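Local coordinates for 150aa long hypothetical histidine triad nucleotide-binding protein (Sulfolobus tokodaii, PDB 2EO4) that binds zinc and is probably a nucleotide hydrolase or transferase of the histidine triad family, perhaps with adenylylsulfatase activity, at residues V16-A24 with T54-V65; V73-N83 with L95-G105. All blocks are in the same frame, centred on the assembly; numbering follows the deposited sequence.

Interaction 1 of 2, residues V16-A24 with T54-V65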
loop_
_atom_site.group_PDB
_atom_site.type_symbol
_atom_site.label_atom_id
_atom_site.label_comp_id
_atom_site.label_asym_id
_atom_site.label_seq_id
_atom_site.Cartn_x
_atom_site.Cartn_y
_atom_site.Cartn_z
ATOM N N VAL A 16 -7.480 -10.862 13.804
ATOM C CA VAL A 16 -6.317 -10.578 14.638
ATOM C C VAL A 16 -6.447 -9.144 15.148
ATOM O O VAL A 16 -5.709 -8.715 16.036
ATOM C CB VAL A 16 -4.970 -10.752 13.881
ATOM C CG1 VAL A 16 -4.799 -12.213 13.463
ATOM C CG2 VAL A 16 -4.910 -9.827 12.676
ATOM N N TYR A 17 -7.396 -8.411 14.573
ATOM C CA TYR A 17 -7.675 -7.035 14.973
ATOM C C TYR A 17 -9.086 -6.649 14.567
ATOM O O TYR A 17 -9.569 -7.031 13.500
ATOM C CB TYR A 17 -6.707 -6.038 14.321
ATOM C CG TYR A 17 -7.039 -4.595 14.665
ATOM C CD1 TYR A 17 -6.568 -4.014 15.840
ATOM C CD2 TYR A 17 -7.875 -3.834 13.844
ATOM C CE1 TYR A 17 -6.918 -2.712 16.195
ATOM C CE2 TYR A 17 -8.236 -2.526 14.189
ATOM C CZ TYR A 17 -7.752 -1.976 15.367
ATOM O OH TYR A 17 -8.101 -0.691 15.721
ATOM N N GLU A 18 -9.752 -5.882 15.418
ATOM C CA GLU A 18 -11.093 -5.436 15.092
ATOM C C GLU A 18 -11.538 -4.284 15.972
ATOM O O GLU A 18 -11.258 -4.258 17.170
ATOM C CB GLU A 18 -12.098 -6.593 15.209
ATOM C CG GLU A 18 -13.545 -6.192 14.901
ATOM C CD GLU A 18 -14.520 -7.366 14.922
ATOM O OE1 GLU A 18 -14.236 -8.380 15.592
ATOM O OE2 GLU A 18 -15.586 -7.264 14.277
ATOM N N ASP A 19 -12.181 -3.308 15.346
ATOM C CA ASP A 19 -12.752 -2.177 16.061
ATOM C C ASP A 19 -14.089 -1.906 15.389
ATOM O O ASP A 19 -14.556 -2.724 14.596
ATOM C CB ASP A 19 -11.835 -0.933 16.057
ATOM C CG ASP A 19 -11.494 -0.429 14.670
ATOM O OD1 ASP A 19 -12.374 -0.406 13.785
ATOM O OD2 ASP A 19 -10.328 -0.016 14.477
ATOM N N GLU A 20 -14.716 -0.779 15.694
ATOM C CA GLU A 20 -16.019 -0.484 15.115
ATOM C C GLU A 20 -16.072 -0.340 13.598
ATOM O O GLU A 20 -17.098 -0.641 12.986
ATOM C CB GLU A 20 -16.600 0.778 15.762
ATOM C CG GLU A 20 -16.946 0.600 17.228
ATOM C CD GLU A 20 -17.920 -0.543 17.457
ATOM O OE1 GLU A 20 -19.039 -0.494 16.901
ATOM O OE2 GLU A 20 -17.565 -1.492 18.191
ATOM N N LYS A 21 -14.975 0.094 12.983
ATOM C CA LYS A 21 -14.978 0.298 11.538
ATOM C C LYS A 21 -13.949 -0.476 10.717
ATOM O O LYS A 21 -14.008 -0.459 9.488
ATOM C CB LYS A 21 -14.825 1.789 11.232
ATOM C CG LYS A 21 -15.967 2.649 11.756
ATOM C CD LYS A 21 -15.859 4.076 11.241
ATOM C CE LYS A 21 -17.019 4.933 11.726
ATOM N NZ LYS A 21 -16.989 6.300 11.123
ATOM N N PHE A 22 -13.014 -1.143 11.382
ATOM C CA PHE A 22 -11.978 -1.891 10.673
ATOM C C PHE A 22 -11.705 -3.254 11.279
ATOM O O PHE A 22 -12.124 -3.550 12.398
ATOM C CB PHE A 22 -10.672 -1.092 10.645
ATOM C CG PHE A 22 -10.779 0.212 9.915
ATOM C CD1 PHE A 22 -11.346 1.325 10.531
ATOM C CD2 PHE A 22 -10.352 0.318 8.595
ATOM C CE1 PHE A 22 -11.487 2.525 9.837
ATOM C CE2 PHE A 22 -10.489 1.514 7.892
ATOM C CZ PHE A 22 -11.059 2.620 8.513
ATOM N N ALA A 23 -10.996 -4.085 10.522
ATOM C CA ALA A 23 -10.632 -5.415 10.979
ATOM C C ALA A 23 -9.425 -5.907 10.193
ATOM O O ALA A 23 -9.132 -5.416 9.103
ATOM C CB ALA A 23 -11.801 -6.378 10.791
ATOM N N ALA A 24 -8.718 -6.864 10.772
ATOM C CA ALA A 24 -7.562 -7.475 10.132
ATOM C C ALA A 24 -7.831 -8.965 10.280
ATOM O O ALA A 24 -8.129 -9.442 11.377
ATOM C CB ALA A 24 -6.278 -7.085 10.852
ATOM N N THR A 54 -11.865 7.231 5.606
ATOM C CA THR A 54 -11.679 5.788 5.699
ATOM C C THR A 54 -10.228 5.436 5.371
ATOM O O THR A 54 -9.602 4.635 6.065
ATOM C CB THR A 54 -12.605 5.032 4.721
ATOM O OG1 THR A 54 -13.970 5.201 5.123
ATOM C CG2 THR A 54 -12.278 3.543 4.718
ATOM N N LEU A 55 -9.698 6.038 4.310
ATOM C CA LEU A 55 -8.320 5.767 3.902
ATOM C C LEU A 55 -7.320 6.214 4.962
ATOM O O LEU A 55 -6.309 5.549 5.193
ATOM C CB LEU A 55 -8.010 6.460 2.569
ATOM C CG LEU A 55 -8.736 5.917 1.335
ATOM C CD1 LEU A 55 -8.301 6.694 0.100
ATOM C CD2 LEU A 55 -8.417 4.434 1.159
ATOM N N ALA A 56 -7.604 7.340 5.609
ATOM C CA ALA A 56 -6.715 7.859 6.642
ATOM C C ALA A 56 -6.653 6.919 7.839
ATOM O O ALA A 56 -5.570 6.617 8.348
ATOM C CB ALA A 56 -7.183 9.248 7.088
ATOM N N GLU A 57 -7.813 6.455 8.290
ATOM C CA GLU A 57 -7.860 5.552 9.432
ATOM C C GLU A 57 -7.312 4.183 9.044
ATOM O O GLU A 57 -6.687 3.506 9.857
ATOM C CB GLU A 57 -9.295 5.419 9.946
ATOM C CG GLU A 57 -9.424 4.620 11.237
ATOM C CD GLU A 57 -8.478 5.098 12.330
ATOM O OE1 GLU A 57 -8.341 6.329 12.515
ATOM O OE2 GLU A 57 -7.875 4.237 13.011
ATOM N N LEU A 58 -7.552 3.781 7.798
ATOM C CA LEU A 58 -7.059 2.496 7.307
ATOM C C LEU A 58 -5.534 2.474 7.403
ATOM O O LEU A 58 -4.936 1.483 7.819
ATOM C CB LEU A 58 -7.484 2.290 5.848
ATOM C CG LEU A 58 -6.949 1.037 5.141
ATOM C CD1 LEU A 58 -7.443 -0.207 5.856
ATOM C CD2 LEU A 58 -7.405 1.030 3.685
ATOM N N ALA A 59 -4.906 3.579 7.020
ATOM C CA ALA A 59 -3.448 3.668 7.064
ATOM C C ALA A 59 -2.925 3.482 8.487
ATOM O O ALA A 59 -1.888 2.856 8.700
ATOM C CB ALA A 59 -2.987 5.010 6.513
ATOM N N LYS A 60 -3.646 4.038 9.457
ATOM C CA LYS A 60 -3.248 3.935 10.856
ATOM C C LYS A 60 -3.409 2.513 11.379
ATOM O O LYS A 60 -2.581 2.026 12.153
ATOM C CB LYS A 60 -4.072 4.912 11.703
ATOM C CG LYS A 60 -3.874 6.362 11.297
ATOM C CD LYS A 60 -4.753 7.305 12.103
ATOM C CE LYS A 60 -4.648 8.726 11.567
ATOM N NZ LYS A 60 -5.484 9.684 12.344
ATOM N N VAL A 61 -4.480 1.844 10.962
ATOM C CA VAL A 61 -4.714 0.469 11.384
ATOM C C VAL A 61 -3.639 -0.423 10.762
ATOM O O VAL A 61 -3.107 -1.318 11.415
ATOM C CB VAL A 61 -6.118 -0.024 10.949
ATOM C CG1 VAL A 61 -6.259 -1.511 11.226
ATOM C CG2 VAL A 61 -7.196 0.752 11.705
ATOM N N VAL A 62 -3.318 -0.172 9.498
ATOM C CA VAL A 62 -2.290 -0.949 8.815
ATOM C C VAL A 62 -0.961 -0.838 9.573
ATOM O O VAL A 62 -0.251 -1.829 9.744
ATOM C CB VAL A 62 -2.117 -0.468 7.354
ATOM C CG1 VAL A 62 -0.863 -1.084 6.730
ATOM C CG2 VAL A 62 -3.335 -0.878 6.544
ATOM N N LYS A 63 -0.627 0.357 10.046
ATOM C CA LYS A 63 0.626 0.507 10.796
ATOM C C LYS A 63 0.614 -0.353 12.062
ATOM O O LYS A 63 1.547 -1.113 12.317
ATOM C CB LYS A 63 0.870 1.966 11.198
ATOM C CG LYS A 63 2.152 2.139 12.028
ATOM C CD LYS A 63 2.398 3.581 12.467
ATOM C CE LYS A 63 3.625 3.661 13.372
ATOM N NZ LYS A 63 3.978 5.059 13.774
ATOM N N LEU A 64 -0.441 -0.220 12.860
ATOM C CA LEU A 64 -0.553 -0.983 14.100
ATOM C C LEU A 64 -0.473 -2.489 13.873
ATOM O O LEU A 64 0.316 -3.189 14.516
ATOM C CB LEU A 64 -1.870 -0.655 14.812
ATOM C CG LEU A 64 -2.200 -1.526 16.031
ATOM C CD1 LEU A 64 -1.103 -1.382 17.075
ATOM C CD2 LEU A 64 -3.550 -1.117 16.611
ATOM N N VAL A 65 -1.297 -2.990 12.958
ATOM C CA VAL A 65 -1.314 -4.414 12.673
ATOM C C VAL A 65 0.026 -4.890 12.121
ATOM O O VAL A 65 0.487 -5.975 12.471
ATOM C CB VAL A 65 -2.454 -4.765 11.696
ATOM C CG1 VAL A 65 -2.417 -6.252 11.348
ATOM C CG2 VAL A 65 -3.794 -4.408 12.337
HETATM O O HOH W 1 -9.891 2.546 13.879
#
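Y17 and F22, from the two strands of the hairpin 16-24, pack against helix 54-65, whose axis passes 9.6 Å from that of strand 22-24 at an angle of 31°. The hairpin carries a classic beta bulge, V16 and Y17 together facing A24, while D19 shapes the turn: its OD1 accepts from K21 N (an Asx turn) and F22 N, which together make an Asx motif.

F22, a large flat side chain suited to a buried groove, lays its ring across the helix surface, with E57, L58 and V61 all on the same side of its plane. CE1 meets the aliphatic CG of E57 at 3.3 Å, CE2 lies against L58 CB at 3.7 Å, and T54 O sits at the ring edge near its plane. V61 parts its two methyls between the aromatics, CG2 to F22 and CG1 to Y17 CE2 at 3.7 Å. With CG anti to the backbone N (chi1 177°), the Y17 ring reaches along the helix to L64 CD2, 3.7 Å from CE1. Its hydroxyl donates to D19 OD2 over 2.6 Å, fixing the ring's outer end; a water bridges that same oxygen to E57 OE2, probably easing the repulsion between the two carboxylates. Small A24 lets V65 CG2 come close to the sheet.

Such packing of a helix on an antiparallel sheet, here through its first hairpin, belongs to the alpha+beta HIT fold.

Interaction 2 of 2, residues V73-N83 with L95-G105. With PO4 (phosphate ion), chain C.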
loop_
_atom_site.group_PDB
_atom_site.type_symbol
_atom_site.label_atom_id
_atom_site.label_comp_id
_atom_site.label_asym_id
_atom_site.label_seq_id
_atom_site.Cartn_x
_atom_site.Cartn_y
_atom_site.Cartn_z
ATOM N N VAL A 73 5.760 -12.713 14.438
ATOM C CA VAL A 73 6.453 -13.731 13.657
ATOM C C VAL A 73 7.930 -13.403 13.474
ATOM O O VAL A 73 8.626 -14.067 12.712
ATOM C CB VAL A 73 5.804 -13.914 12.261
ATOM C CG1 VAL A 73 4.334 -14.264 12.418
ATOM C CG2 VAL A 73 5.973 -12.652 11.434
ATOM N N LYS A 74 8.399 -12.382 14.185
ATOM C CA LYS A 74 9.795 -11.954 14.109
ATOM C C LYS A 74 10.259 -11.777 12.667
ATOM O O LYS A 74 11.286 -12.315 12.251
ATOM C CB LYS A 74 10.698 -12.964 14.829
ATOM C CG LYS A 74 10.476 -13.014 16.334
ATOM C CD LYS A 74 10.790 -11.666 16.975
ATOM C CE LYS A 74 10.488 -11.669 18.470
ATOM N NZ LYS A 74 9.036 -11.865 18.741
ATOM N N ALA A 75 9.492 -11.008 11.906
ATOM C CA ALA A 75 9.823 -10.760 10.511
ATOM C C ALA A 75 10.912 -9.706 10.381
ATOM O O ALA A 75 11.032 -8.815 11.221
ATOM C CB ALA A 75 8.571 -10.309 9.754
ATOM N N ASP A 76 11.710 -9.817 9.326
ATOM C CA ASP A 76 12.767 -8.850 9.068
ATOM C C ASP A 76 12.208 -7.750 8.179
ATOM O O ASP A 76 12.743 -6.644 8.121
ATOM C CB ASP A 76 13.948 -9.523 8.378
ATOM C CG ASP A 76 14.637 -10.524 9.276
ATOM O OD1 ASP A 76 14.992 -10.132 10.408
ATOM O OD2 ASP A 76 14.814 -11.685 8.859
ATOM N N GLY A 77 11.121 -8.069 7.486
ATOM C CA GLY A 77 10.500 -7.092 6.614
ATOM C C GLY A 77 9.035 -7.395 6.376
ATOM O O GLY A 77 8.519 -8.423 6.820
ATOM N N LEU A 78 8.365 -6.487 5.677
ATOM C CA LEU A 78 6.949 -6.646 5.359
ATOM C C LEU A 78 6.666 -5.989 4.021
ATOM O O LEU A 78 7.231 -4.945 3.711
ATOM C CB LEU A 78 6.069 -5.956 6.401
ATOM C CG LEU A 78 6.163 -6.355 7.875
ATOM C CD1 LEU A 78 5.361 -5.348 8.697
ATOM C CD2 LEU A 78 5.642 -7.769 8.078
ATOM N N ARG A 79 5.790 -6.616 3.243
ATOM C CA ARG A 79 5.363 -6.082 1.955
ATOM C C ARG A 79 3.912 -5.656 2.165
ATOM O O ARG A 79 3.091 -6.474 2.571
ATOM C CB ARG A 79 5.391 -7.166 0.869
ATOM C CG ARG A 79 6.753 -7.765 0.546
ATOM C CD ARG A 79 6.594 -9.072 -0.235
ATOM N NE ARG A 79 5.785 -8.906 -1.443
ATOM C CZ ARG A 79 5.234 -9.909 -2.121
ATOM N NH1 ARG A 79 5.400 -11.162 -1.716
ATOM N NH2 ARG A 79 4.506 -9.659 -3.204
ATOM N N LEU A 80 3.604 -4.385 1.914
ATOM C CA LEU A 80 2.234 -3.891 2.047
ATOM C C LEU A 80 1.724 -3.571 0.649
ATOM O O LEU A 80 2.417 -2.909 -0.127
ATOM C CB LEU A 80 2.178 -2.610 2.876
ATOM C CG LEU A 80 2.774 -2.646 4.280
ATOM C CD1 LEU A 80 2.399 -1.367 5.012
ATOM C CD2 LEU A 80 2.279 -3.865 5.020
ATOM N N LEU A 81 0.528 -4.034 0.317
ATOM C CA LEU A 81 0.005 -3.735 -1.008
ATOM C C LEU A 81 -1.500 -3.845 -1.122
ATOM O O LEU A 81 -2.161 -4.515 -0.331
ATOM C CB LEU A 81 0.639 -4.649 -2.057
ATOM C CG LEU A 81 0.303 -6.141 -1.981
ATOM C CD1 LEU A 81 0.442 -6.766 -3.361
ATOM C CD2 LEU A 81 1.221 -6.830 -0.986
ATOM N N THR A 82 -2.040 -3.148 -2.114
ATOM C CA THR A 82 -3.460 -3.218 -2.380
ATOM C C THR A 82 -3.584 -3.127 -3.886
ATOM O O THR A 82 -2.858 -2.368 -4.538
ATOM C CB THR A 82 -4.256 -2.085 -1.684
ATOM O OG1 THR A 82 -5.658 -2.319 -1.875
ATOM C CG2 THR A 82 -3.867 -0.716 -2.225
ATOM N N ASN A 83 -4.490 -3.923 -4.434
ATOM C CA ASN A 83 -4.685 -3.973 -5.874
ATOM C C ASN A 83 -5.998 -3.362 -6.310
ATOM O O ASN A 83 -7.025 -3.545 -5.660
ATOM C CB ASN A 83 -4.613 -5.424 -6.342
ATOM C CG ASN A 83 -3.298 -6.073 -5.990
ATOM O OD1 ASN A 83 -2.235 -5.540 -6.309
ATOM N ND2 ASN A 83 -3.357 -7.235 -5.337
ATOM N N LEU A 95 -12.144 -3.460 -0.672
ATOM C CA LEU A 95 -10.849 -2.879 -0.334
ATOM C C LEU A 95 -10.131 -3.569 0.815
ATOM O O LEU A 95 -10.654 -3.664 1.923
ATOM C CB LEU A 95 -11.022 -1.390 -0.002
ATOM C CG LEU A 95 -9.834 -0.617 0.588
ATOM C CD1 LEU A 95 -8.596 -0.752 -0.285
ATOM C CD2 LEU A 95 -10.234 0.846 0.726
ATOM N N HIS A 96 -8.926 -4.053 0.537
ATOM C CA HIS A 96 -8.123 -4.693 1.563
ATOM C C HIS A 96 -6.655 -4.485 1.272
ATOM O O HIS A 96 -6.238 -4.431 0.111
ATOM C CB HIS A 96 -8.423 -6.191 1.671
ATOM C CG HIS A 96 -8.206 -6.959 0.404
ATOM N ND1 HIS A 96 -9.004 -6.803 -0.708
ATOM C CD2 HIS A 96 -7.325 -7.941 0.101
ATOM C CE1 HIS A 96 -8.626 -7.660 -1.641
ATOM N NE2 HIS A 96 -7.610 -8.362 -1.175
ATOM N N VAL A 97 -5.885 -4.352 2.343
ATOM C CA VAL A 97 -4.445 -4.159 2.242
ATOM C C VAL A 97 -3.766 -5.432 2.712
ATOM O O VAL A 97 -4.074 -5.944 3.788
ATOM C CB VAL A 97 -3.976 -2.992 3.139
ATOM C CG1 VAL A 97 -2.452 -2.897 3.126
ATOM C CG2 VAL A 97 -4.588 -1.686 2.645
ATOM N N HIS A 98 -2.855 -5.947 1.894
ATOM C CA HIS A 98 -2.114 -7.153 2.238
ATOM C C HIS A 98 -0.892 -6.789 3.074
ATOM O O HIS A 98 -0.211 -5.813 2.779
ATOM C CB HIS A 98 -1.584 -7.844 0.974
ATOM C CG HIS A 98 -2.646 -8.378 0.067
ATOM N ND1 HIS A 98 -3.061 -9.691 0.103
ATOM C CD2 HIS A 98 -3.341 -7.790 -0.936
ATOM C CE1 HIS A 98 -3.966 -9.891 -0.839
ATOM N NE2 HIS A 98 -4.154 -8.754 -1.485
ATOM N N ILE A 99 -0.628 -7.579 4.114
ATOM C CA ILE A 99 0.569 -7.411 4.928
ATOM C C ILE A 99 1.205 -8.790 4.802
ATOM O O ILE A 99 0.708 -9.769 5.367
ATOM C CB ILE A 99 0.271 -7.132 6.418
ATOM C CG1 ILE A 99 -0.509 -5.826 6.568
ATOM C CG2 ILE A 99 1.599 -6.999 7.188
ATOM C CD1 ILE A 99 -0.930 -5.528 8.020
ATOM N N ILE A 100 2.292 -8.861 4.041
ATOM C CA ILE A 100 2.991 -10.115 3.783
ATOM C C ILE A 100 4.388 -10.091 4.402
ATOM O O ILE A 100 5.279 -9.388 3.926
ATOM C CB ILE A 100 3.107 -10.347 2.257
ATOM C CG1 ILE A 100 1.706 -10.343 1.634
ATOM C CG2 ILE A 100 3.816 -11.672 1.973
ATOM C CD1 ILE A 100 1.702 -10.405 0.108
ATOM N N PRO A 101 4.594 -10.860 5.481
ATOM C CA PRO A 101 5.893 -10.912 6.161
ATOM C C PRO A 101 7.018 -11.541 5.348
ATOM O O PRO A 101 6.795 -12.450 4.548
ATOM C CB PRO A 101 5.595 -11.728 7.422
ATOM C CG PRO A 101 4.128 -11.475 7.665
ATOM C CD PRO A 101 3.571 -11.576 6.261
ATOM N N THR A 102 8.231 -11.049 5.567
ATOM C CA THR A 102 9.402 -11.580 4.887
ATOM C C THR A 102 10.523 -11.760 5.905
ATOM O O THR A 102 10.502 -11.153 6.977
ATOM C CB THR A 102 9.893 -10.639 3.756
ATOM O OG1 THR A 102 10.301 -9.381 4.307
ATOM C CG2 THR A 102 8.785 -10.406 2.739
ATOM N N TRP A 103 11.492 -12.602 5.563
ATOM C CA TRP A 103 12.634 -12.869 6.432
ATOM C C TRP A 103 13.883 -12.954 5.572
ATOM O O TRP A 103 13.819 -13.357 4.410
ATOM C CB TRP A 103 12.455 -14.204 7.164
ATOM C CG TRP A 103 11.295 -14.237 8.104
ATOM C CD1 TRP A 103 11.312 -13.956 9.442
ATOM C CD2 TRP A 103 9.937 -14.541 7.774
ATOM N NE1 TRP A 103 10.046 -14.069 9.964
ATOM C CE2 TRP A 103 9.183 -14.427 8.963
ATOM C CE3 TRP A 103 9.283 -14.901 6.588
ATOM C CZ2 TRP A 103 7.805 -14.658 8.999
ATOM C CZ3 TRP A 103 7.910 -15.130 6.626
ATOM C CH2 TRP A 103 7.189 -15.007 7.825
ATOM N N GLU A 104 15.020 -12.577 6.138
ATOM C CA GLU A 104 16.264 -12.653 5.395
ATOM C C GLU A 104 16.710 -14.110 5.367
ATOM O O GLU A 104 17.449 -14.532 4.479
ATOM C CB GLU A 104 17.315 -11.747 6.038
ATOM C CG GLU A 104 17.235 -10.316 5.520
ATOM C CD GLU A 104 17.932 -9.316 6.412
ATOM O OE1 GLU A 104 19.042 -9.622 6.894
ATOM O OE2 GLU A 104 17.373 -8.217 6.622
ATOM N N GLY A 105 16.227 -14.879 6.337
ATOM C CA GLY A 105 16.555 -16.290 6.410
ATOM C C GLY A 105 15.287 -17.125 6.371
ATOM O O GLY A 105 14.610 -17.189 5.344
HETATM P P PO4 C . -6.473 -9.366 -4.050
HETATM O O1 PO4 C . -6.495 -10.047 -2.734
HETATM O O2 PO4 C . -5.659 -8.128 -3.964
HETATM O O3 PO4 C . -5.876 -10.284 -5.065
HETATM O O4 PO4 C . -7.864 -9.017 -4.451
HETATM O O HOH W 2 14.814 -7.261 5.759
HETATM O O HOH W 3 -5.970 -5.743 -2.666
#
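H96 and H98, together with N83 on the neighbouring strand, grip a phosphate ion, probably from the crystallisation liquor. H96 NE2 donates to its O1 over 2.6 Å in the plane of the ring, and N83 ND2 and H98 NE2 both donate to its O2. A water joins N83 N and H96 O to that same O2, and the hydroxyl of T82 donates to H96 O from above the carbonyl plane. With CG between the backbone N and the carbonyl carbon, chi1 58° turns the edge of the H96 ring, with NE2, to the anion; H94 O accepts from its ND1 and so fixes its rotation.

Beyond the site, strands 77-83 and 97-102 run antiparallel, with R79-I100 and L81-H98 as hydrogen-bonded pairs. At the far end D76 and G77 both face T102 in a classic beta bulge, T102 O accepting from both their N-H groups. D76 OD2 receives E104 N almost straight (2.9 Å, 173°).

W103 NE1 donates to V73 O at 3.1 Å, in the indole plane, while A75 CB lies over one ring face and V73 CG2 touches CZ2 at 3.6 Å. A leucine in place of W103 would probably leave V73 O without this donor and open a gap beside V73 and A75. On one face of the sheet L80 CD2 packs on I99 CG1 at 3.7 Å; on the other, I100 CD1 lies over the R79 guanidinium.

The anion marks where a nucleotide phosphate would probably bind, with H96, the predicted nucleophile, placed to receive the AMP group.

Overall arrangement
From the N terminus the chain first makes the hairpin of strands 15-18 and 22-26, then strand 36-40, before helix 52-72 returns to the hairpin and closes interaction 1. The helix leads straight into strand 77-84, and interaction 2 closes the next loop when strand 97-102 pairs with it; the two loops follow in series, neither nesting nor crossing. Both contacts reach the same antiparallel sheet, with strand 36-40 between their strands. The helix also joins them directly: V62 packs on L80, V65 on I99 and L58 on V97. Both also reach the second subunit, where strand 77-84 pairs with a strand of that chain and carries the sheet across the interface.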